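Local coordinates for protein LacI family sugar-binding transcriptional regulator (Enterococcus faecalis V583, PDB 4RK0) that binds ribose in the cleft of a periplasmic-binding-protein-like domain and probably acts as a DNA-binding regulator of transcription, at residues 107-111 / 142-146; 25-31 / 233-238; 89-93 / 102-106. Residue numbers count along the deposited sequence, not the author numbering.

Contact 1: residues 107-111 / 142-146; sequences TDDYR and QRLKG. With RIB (alpha-D-ribofuranose), chain E.
Here the chain crosses between the two lobes of the periplasmic-binding-protein-like fold: Thr107 ends strand 103-107 of the seven-stranded sheet, and helix 109-122 starts at once in the other lobe, against helix 138-150. Asp108 is the centre of an inverse gamma turn (phi/psi -86/75; Asp109 N to Thr107 O, 2.9 Å) and also the N-cap, its OD1 accepting from Arg111 N at 3.1 Å. Residues 109-111 and 142-146 are helical.

In the salt bridge, Asp109 (chi1 m) points at the partner helix, and its OD1 accepts from Arg143 NE at 2.9 Å and Arg143 NH2 at 3.1 Å. Arg143, nearly extended beyond an m chi1, turns its NH1 and NH2 to the ribose, NH2 being shared with Asp109: NH2 donates to RIB O2 (2.9 Å) and RIB O3 (3.0 Å), and NH1 to RIB O3 (3.0 Å). NH1 also donates to Ile185 O, and Tyr213 makes a cation-pi contact. The salt bridge is consistent with Asp109 holding this sugar-binding arginine in place; Arg143 is one of eleven pocket residues.

Backbones come close enough for CA-H...O contacts: Arg143 CA to Asp109 O and Tyr110 CA to Gln142 O, both 3.5 Å.

Gly146 CA lies over the ring face of Tyr110 (chi1 t, chi2 86°), 3.8 Å from the centroid, a CH-pi contact, while Lys145 CG is 3.9 Å from Tyr110 CE1. Tyr110 and Gly146 have the nearest CA atoms, 4.3 Å apart; a beta-carbon on Gly146 would come to 1.9 Å from Tyr110 O, a clash; instead Gly146 CA makes a CA-H...O contact to Tyr110 O at 3.3 Å.

Contact 2: residues 25-31 / 233-238; sequences LIRGIES and VFQLGQ
In one lobe of the periplasmic-binding-protein-like fold, two helices packed side by side on one face of the seven-stranded sheet cross through a glycine-to-glycine contact. The short axes of helical 25-31 and 233-238 approach to 6.6 Å and run in roughly the same direction, with a signed crossing angle of -42°; Gly28 and Gly237 CA atoms are 4.1 Å apart.

Val233 (chi1 61°) opens the second segment, its CG2 3.5 Å from Leu25 N and 3.7 Å from Leu25 CB. Phe234 (chi1 t, chi2 73°) puts its ring face over Gly28 CA, 4.0 Å from the centroid, a CH-pi contact, and Phe234 O takes a CA-H...O contact from Gly28 CA at 3.5 Å. Arg27 NH1, hydrogen-bonded to Gln24, lies obliquely 3.5 Å from Phe234 CE1. Leu236 CG reaches Leu25 CD1 at 4.0 Å; Leu25 packs on Leu93 of the sheet, Leu236 on Leu93, Val105 and Thr107. Gly237 is the crossing point: its C is 3.5 Å from Gly28 C, its CA 3.6 Å from Leu25 CD1, and its O 3.4 Å from Ile29 CG1. Gln238 (chi1 m) lays CG 3.4 Å from Gly28 O and donates through NE2 to Ser31 OG at 3.1 Å; that hydroxyl, with chi1 p, donates to Gly28 O at 2.5 Å.

Helix 20-35 also faces the second subunit, where Arg27 O accepts from Gln47 NE2 of that chain. A beta-carbon on either glycine would clash with the opposite backbone, so this close approach depends on both glycines; apart from the Gln238-Ser31 bond, what joins the helices is van der Waals, CH-pi and CA-H...O contact.

Contact 3: residues 89-93 / 102-106; sequences PFIVL and SDAVL
Strands 90-93 and 103-106 are parallel neighbours in the seven-stranded sheet of one lobe of the periplasmic-binding-protein-like fold, their short axes 4.7 Å apart at closest and 26° from parallel; the eight residues joining the two segments contain no helix. Val92 pairs with Ala104 (CA-CA 4.7 Å), and its backbone N and O reach the residues flanking Ala104: Val92 N donates to Asp103 O at 3.3 Å, and Val105 N to Val92 O at 3.1 Å. Val92 O also takes a CA-H...O contact from Ala104 CA at 3.1 Å.

Asp103 O has a second donor in Ser102 OG (chi1 p) at 3.1 Å. Toward the N-terminal ends of the strands, before the Val92-Ala104 pair, a water donates to Phe90 O at 2.9 Å and to Asp103 OD2 at 2.5 Å. OD2 also forms a salt bridge with Arg247, and OD1 accepts from Glu256 N. Asp103 N is the exception, buried with no partner in the model. The outer backbone edges pair onward, Ile91 with Phe67 and Ile69 of strand 66-69, and Ala104 with Glu256, just ahead of strand 257-265.

Ile91 (chi1 t) shares one face with Asp103 and Val105, its CD1 3.6 Å from Asp103 CB and 3.9 Å from Val105 CG2; on the other, Val92 CG2 meets Ala104 CB at 3.6 Å. Phe90, chi1 p, brings CE2 to 3.5 Å from Ser102 CB.

Helix 233-249 covers the Ile91-Val105 face, through Leu236 and Thr240 on Val105; helix 76-86 receives Phe90 and Ser102 across the sheet, Ala98 touches Val92 and Ala104, and strand 66-69 flanks 90-93.

How the contacts relate
Starting at the N terminus, helix 20-35 waits some two hundred residues for its partner: contact 2 closes only when 233-238 arrives, and the other two contacts nest inside that loop. Contact 3 closes first, between successive strands; contact 1 follows in series as strand 103-107 runs into helix 109-122, and closes about thirty residues on, when 142-146 of helix 138-150 packs on the start of helix 109-122, tying these two helices of the other lobe together. Contacts 2 and 3 touch within one lobe: Leu236 CD1 packs on Val105 CG1 at 3.4 Å, and Leu25 CD1 on Leu93 CD1 at 3.8 Å. Leu236 CD2 also meets Thr107 CG2 of contact 1 at 4.0 Å.

Contact 1: residues 107-111 / 142-146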
# COMPACT_ATOMS: atom_id res chain seq x y z
N THR A 107 -12.29 7.64 14.37
CA THR A 107 -12.81 6.33 14.62
C THR A 107 -12.62 6.08 16.10
O THR A 107 -11.86 6.80 16.78
CB THR A 107 -12.16 5.24 13.76
OG1 THR A 107 -10.80 5.07 14.18
CG2 THR A 107 -12.19 5.61 12.31
N ASP A 108 -13.30 5.07 16.61
CA ASP A 108 -13.39 4.93 18.04
C ASP A 108 -12.21 4.17 18.66
O ASP A 108 -12.36 3.04 19.08
CB ASP A 108 -14.71 4.27 18.43
CG ASP A 108 -15.07 4.50 19.90
OD1 ASP A 108 -14.17 4.83 20.74
OD2 ASP A 108 -16.26 4.36 20.20
N ASP A 109 -11.07 4.84 18.75
CA ASP A 109 -9.82 4.22 19.21
C ASP A 109 -9.91 3.69 20.62
O ASP A 109 -9.39 2.63 20.96
CB ASP A 109 -8.67 5.24 19.10
CG ASP A 109 -8.39 5.64 17.67
OD1 ASP A 109 -7.83 4.83 16.91
OD2 ASP A 109 -8.76 6.75 17.30
N TYR A 110 -10.59 4.46 21.47
CA TYR A 110 -10.76 4.06 22.84
C TYR A 110 -11.51 2.76 22.98
O TYR A 110 -11.11 1.87 23.72
CB TYR A 110 -11.52 5.18 23.57
CG TYR A 110 -11.59 5.00 25.08
CD1 TYR A 110 -10.57 5.45 25.90
CD2 TYR A 110 -12.70 4.43 25.67
CE1 TYR A 110 -10.65 5.33 27.30
CE2 TYR A 110 -12.78 4.29 27.06
CZ TYR A 110 -11.75 4.74 27.86
OH TYR A 110 -11.83 4.60 29.23
N ARG A 111 -12.64 2.66 22.29
CA ARG A 111 -13.41 1.42 22.34
C ARG A 111 -12.63 0.26 21.70
O ARG A 111 -12.68 -0.85 22.17
CB ARG A 111 -14.77 1.62 21.65
CG ARG A 111 -15.69 0.41 21.57
CD ARG A 111 -16.03 -0.18 22.94
NE ARG A 111 -16.82 -1.41 22.83
CZ ARG A 111 -17.06 -2.25 23.84
NH1 ARG A 111 -17.78 -3.35 23.62
NH2 ARG A 111 -16.59 -2.01 25.06
N GLN A 142 -5.05 6.87 22.59
CA GLN A 142 -6.37 6.42 23.03
C GLN A 142 -6.58 4.90 23.02
O GLN A 142 -7.38 4.37 23.80
CB GLN A 142 -7.47 7.10 22.23
CG GLN A 142 -7.58 8.59 22.46
CD GLN A 142 -8.08 8.94 23.85
OE1 GLN A 142 -7.31 9.38 24.72
NE2 GLN A 142 -9.36 8.75 24.07
N ARG A 143 -5.91 4.17 22.14
CA ARG A 143 -6.05 2.72 22.14
C ARG A 143 -5.45 2.11 23.40
O ARG A 143 -6.00 1.19 24.01
CB ARG A 143 -5.38 2.11 20.92
CG ARG A 143 -6.03 2.49 19.60
CD ARG A 143 -5.19 2.13 18.39
NE ARG A 143 -5.64 2.89 17.23
CZ ARG A 143 -5.04 2.94 16.06
NH1 ARG A 143 -3.97 2.16 15.82
NH2 ARG A 143 -5.54 3.71 15.10
N LEU A 144 -4.28 2.62 23.79
CA LEU A 144 -3.71 2.18 25.05
C LEU A 144 -4.63 2.56 26.21
O LEU A 144 -4.88 1.74 27.14
CB LEU A 144 -2.34 2.84 25.26
CG LEU A 144 -1.75 2.54 26.64
CD1 LEU A 144 -1.47 1.05 26.83
CD2 LEU A 144 -0.47 3.34 26.83
N LYS A 145 -5.09 3.82 26.18
CA LYS A 145 -6.00 4.32 27.26
C LYS A 145 -7.24 3.45 27.37
O LYS A 145 -7.64 3.04 28.46
CB LYS A 145 -6.39 5.78 26.98
CG LYS A 145 -7.00 6.51 28.17
CD LYS A 145 -6.45 7.93 28.30
CE LYS A 145 -7.42 8.85 29.03
NZ LYS A 145 -8.56 9.23 28.15
N GLY A 146 -7.86 3.12 26.24
CA GLY A 146 -9.03 2.23 26.29
C GLY A 146 -8.66 0.85 26.77
O GLY A 146 -9.39 0.22 27.56
O5 RIB E . -2.04 1.54 10.82
C5 RIB E . -1.68 2.91 10.67
C4 RIB E . -2.11 3.55 11.91
O4 RIB E . -1.70 4.94 12.03
C3 RIB E . -3.59 3.31 11.73
O3 RIB E . -3.92 2.48 12.85
C2 RIB E . -4.12 4.75 11.68
O2 RIB E . -5.23 4.93 12.52
C1 RIB E . -2.92 5.69 11.92
O1 RIB E . -3.18 6.64 12.94

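Contact 2: residues 25-31 / 233-238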
# COMPACT_ATOMS: atom_id res chain seq x y z
N LEU A 25 -7.50 4.56 2.82
CA LEU A 25 -8.05 5.92 3.09
C LEU A 25 -8.10 6.75 1.82
O LEU A 25 -9.15 7.41 1.49
CB LEU A 25 -7.23 6.60 4.20
CG LEU A 25 -7.65 8.01 4.61
CD1 LEU A 25 -9.00 7.98 5.28
CD2 LEU A 25 -6.60 8.57 5.57
N ILE A 26 -7.00 6.77 1.08
CA ILE A 26 -6.94 7.52 -0.15
C ILE A 26 -7.99 7.01 -1.18
O ILE A 26 -8.69 7.81 -1.76
CB ILE A 26 -5.52 7.57 -0.74
CG1 ILE A 26 -4.63 8.51 0.12
CG2 ILE A 26 -5.52 8.03 -2.18
CD1 ILE A 26 -3.17 8.15 0.06
N ARG A 27 -8.09 5.71 -1.40
CA ARG A 27 -9.17 5.19 -2.26
C ARG A 27 -10.55 5.66 -1.85
O ARG A 27 -11.39 5.96 -2.69
CB ARG A 27 -9.16 3.65 -2.24
CG ARG A 27 -7.99 3.06 -2.95
CD ARG A 27 -8.14 1.56 -3.13
NE ARG A 27 -9.31 1.22 -3.92
CZ ARG A 27 -10.44 0.69 -3.45
NH1 ARG A 27 -10.63 0.43 -2.17
NH2 ARG A 27 -11.42 0.43 -4.31
N GLY A 28 -10.81 5.65 -0.55
CA GLY A 28 -12.08 6.14 -0.01
C GLY A 28 -12.33 7.57 -0.42
O GLY A 28 -13.38 7.90 -0.96
N ILE A 29 -11.33 8.42 -0.24
CA ILE A 29 -11.42 9.83 -0.66
C ILE A 29 -11.56 9.97 -2.16
O ILE A 29 -12.45 10.71 -2.65
CB ILE A 29 -10.17 10.61 -0.20
CG1 ILE A 29 -10.12 10.72 1.32
CG2 ILE A 29 -10.06 11.98 -0.86
CD1 ILE A 29 -8.73 11.07 1.86
N GLU A 30 -10.72 9.24 -2.90
CA GLU A 30 -10.70 9.30 -4.36
C GLU A 30 -12.08 8.96 -4.91
O GLU A 30 -12.52 9.50 -5.93
CB GLU A 30 -9.71 8.30 -4.96
CG GLU A 30 -8.24 8.69 -5.00
CD GLU A 30 -7.88 9.43 -6.28
OE1 GLU A 30 -7.14 8.88 -7.12
OE2 GLU A 30 -8.36 10.58 -6.44
N SER A 31 -12.75 8.03 -4.24
CA SER A 31 -14.04 7.53 -4.74
C SER A 31 -15.09 8.61 -4.74
O SER A 31 -15.99 8.61 -5.58
CB SER A 31 -14.54 6.32 -3.94
OG SER A 31 -14.85 6.63 -2.60
N VAL A 233 -11.98 2.01 7.20
CA VAL A 233 -11.09 3.00 6.60
C VAL A 233 -11.55 3.51 5.28
O VAL A 233 -11.41 4.71 5.00
CB VAL A 233 -9.57 2.58 6.53
CG1 VAL A 233 -9.33 1.32 5.68
CG2 VAL A 233 -8.72 3.74 6.05
N PHE A 234 -12.13 2.64 4.45
CA PHE A 234 -12.68 3.08 3.16
C PHE A 234 -13.76 4.08 3.44
O PHE A 234 -13.78 5.18 2.86
CB PHE A 234 -13.27 1.90 2.36
CG PHE A 234 -13.64 2.27 0.98
CD1 PHE A 234 -12.66 2.48 0.05
CD2 PHE A 234 -14.95 2.49 0.62
CE1 PHE A 234 -12.98 2.83 -1.25
CE2 PHE A 234 -15.28 2.84 -0.69
CZ PHE A 234 -14.30 3.01 -1.62
N GLN A 235 -14.64 3.71 4.37
CA GLN A 235 -15.75 4.57 4.76
C GLN A 235 -15.28 5.84 5.45
O GLN A 235 -15.91 6.87 5.30
CB GLN A 235 -16.69 3.82 5.69
CG GLN A 235 -17.93 4.62 6.08
CD GLN A 235 -18.69 3.95 7.21
OE1 GLN A 235 -18.46 2.80 7.54
NE2 GLN A 235 -19.61 4.69 7.80
N LEU A 236 -14.20 5.76 6.22
CA LEU A 236 -13.59 6.97 6.78
C LEU A 236 -13.16 7.93 5.68
O LEU A 236 -13.44 9.14 5.79
CB LEU A 236 -12.39 6.58 7.65
CG LEU A 236 -11.57 7.69 8.27
CD1 LEU A 236 -12.42 8.60 9.13
CD2 LEU A 236 -10.41 7.02 9.04
N GLY A 237 -12.54 7.42 4.60
CA GLY A 237 -12.12 8.24 3.50
C GLY A 237 -13.31 8.83 2.74
O GLY A 237 -13.30 9.99 2.37
N GLN A 238 -14.34 8.03 2.52
CA GLN A 238 -15.54 8.56 1.87
C GLN A 238 -16.21 9.68 2.69
O GLN A 238 -16.59 10.73 2.15
CB GLN A 238 -16.54 7.44 1.61
CG GLN A 238 -16.08 6.48 0.51
CD GLN A 238 -17.25 5.65 0.00
OE1 GLN A 238 -18.04 5.14 0.80
NE2 GLN A 238 -17.39 5.55 -1.30

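Contact 3: residues 89-93 / 102-106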
# COMPACT_ATOMS: atom_id res chain seq x y z
N PRO A 89 -11.28 25.82 3.39
CA PRO A 89 -11.85 24.80 4.25
C PRO A 89 -10.93 23.57 4.36
O PRO A 89 -10.15 23.30 3.44
CB PRO A 89 -13.15 24.45 3.53
CG PRO A 89 -12.86 24.71 2.10
CD PRO A 89 -11.96 25.90 2.10
N PHE A 90 -11.01 22.92 5.50
CA PHE A 90 -10.26 21.71 5.77
C PHE A 90 -10.98 20.78 6.74
O PHE A 90 -11.98 21.13 7.36
CB PHE A 90 -8.88 22.07 6.32
CG PHE A 90 -8.92 22.66 7.71
CD1 PHE A 90 -9.10 24.02 7.90
CD2 PHE A 90 -8.82 21.86 8.82
CE1 PHE A 90 -9.16 24.55 9.18
CE2 PHE A 90 -8.87 22.38 10.10
CZ PHE A 90 -9.05 23.74 10.29
N ILE A 91 -10.46 19.56 6.86
CA ILE A 91 -11.00 18.57 7.74
C ILE A 91 -9.82 17.72 8.25
O ILE A 91 -8.86 17.53 7.52
CB ILE A 91 -12.08 17.70 7.02
CG1 ILE A 91 -12.75 16.74 7.98
CG2 ILE A 91 -11.49 16.99 5.79
CD1 ILE A 91 -14.12 16.30 7.48
N VAL A 92 -9.89 17.35 9.51
CA VAL A 92 -8.84 16.58 10.19
C VAL A 92 -9.34 15.18 10.60
O VAL A 92 -10.53 14.92 10.80
CB VAL A 92 -8.26 17.31 11.43
CG1 VAL A 92 -7.86 18.74 11.08
CG2 VAL A 92 -9.17 17.26 12.65
N LEU A 93 -8.40 14.27 10.73
CA LEU A 93 -8.69 12.95 11.11
C LEU A 93 -7.40 12.26 11.48
O LEU A 93 -6.29 12.78 11.28
CB LEU A 93 -9.35 12.18 9.95
CG LEU A 93 -8.49 11.89 8.74
CD1 LEU A 93 -9.10 10.72 7.93
CD2 LEU A 93 -8.24 13.10 7.87
N SER A 102 -13.28 22.86 13.84
CA SER A 102 -13.16 22.39 12.50
C SER A 102 -13.99 21.14 12.37
O SER A 102 -14.52 20.59 13.34
CB SER A 102 -11.70 22.10 12.13
OG SER A 102 -11.22 20.96 12.81
N ASP A 103 -14.11 20.72 11.13
CA ASP A 103 -14.63 19.42 10.85
C ASP A 103 -13.57 18.38 11.22
O ASP A 103 -12.37 18.66 11.16
CB ASP A 103 -14.94 19.31 9.35
CG ASP A 103 -16.13 20.15 8.93
OD1 ASP A 103 -16.93 20.52 9.81
OD2 ASP A 103 -16.26 20.43 7.73
N ALA A 104 -14.04 17.20 11.59
CA ALA A 104 -13.18 16.04 11.90
C ALA A 104 -13.95 14.73 11.80
O ALA A 104 -15.13 14.65 12.15
CB ALA A 104 -12.58 16.17 13.29
N VAL A 105 -13.29 13.68 11.33
CA VAL A 105 -13.91 12.35 11.38
C VAL A 105 -12.97 11.41 12.12
O VAL A 105 -11.87 11.19 11.64
CB VAL A 105 -14.15 11.79 9.98
CG1 VAL A 105 -15.03 10.55 10.09
CG2 VAL A 105 -14.79 12.85 9.10
N LEU A 106 -13.39 10.92 13.27
CA LEU A 106 -12.59 10.03 14.09
C LEU A 106 -13.09 8.60 13.93
O LEU A 106 -14.18 8.36 13.40
CB LEU A 106 -12.70 10.43 15.55
CG LEU A 106 -11.98 11.76 15.89
CD1 LEU A 106 -12.76 12.97 15.41
CD2 LEU A 106 -11.68 11.83 17.38
O HOH W 1 -14.46 20.44 6.02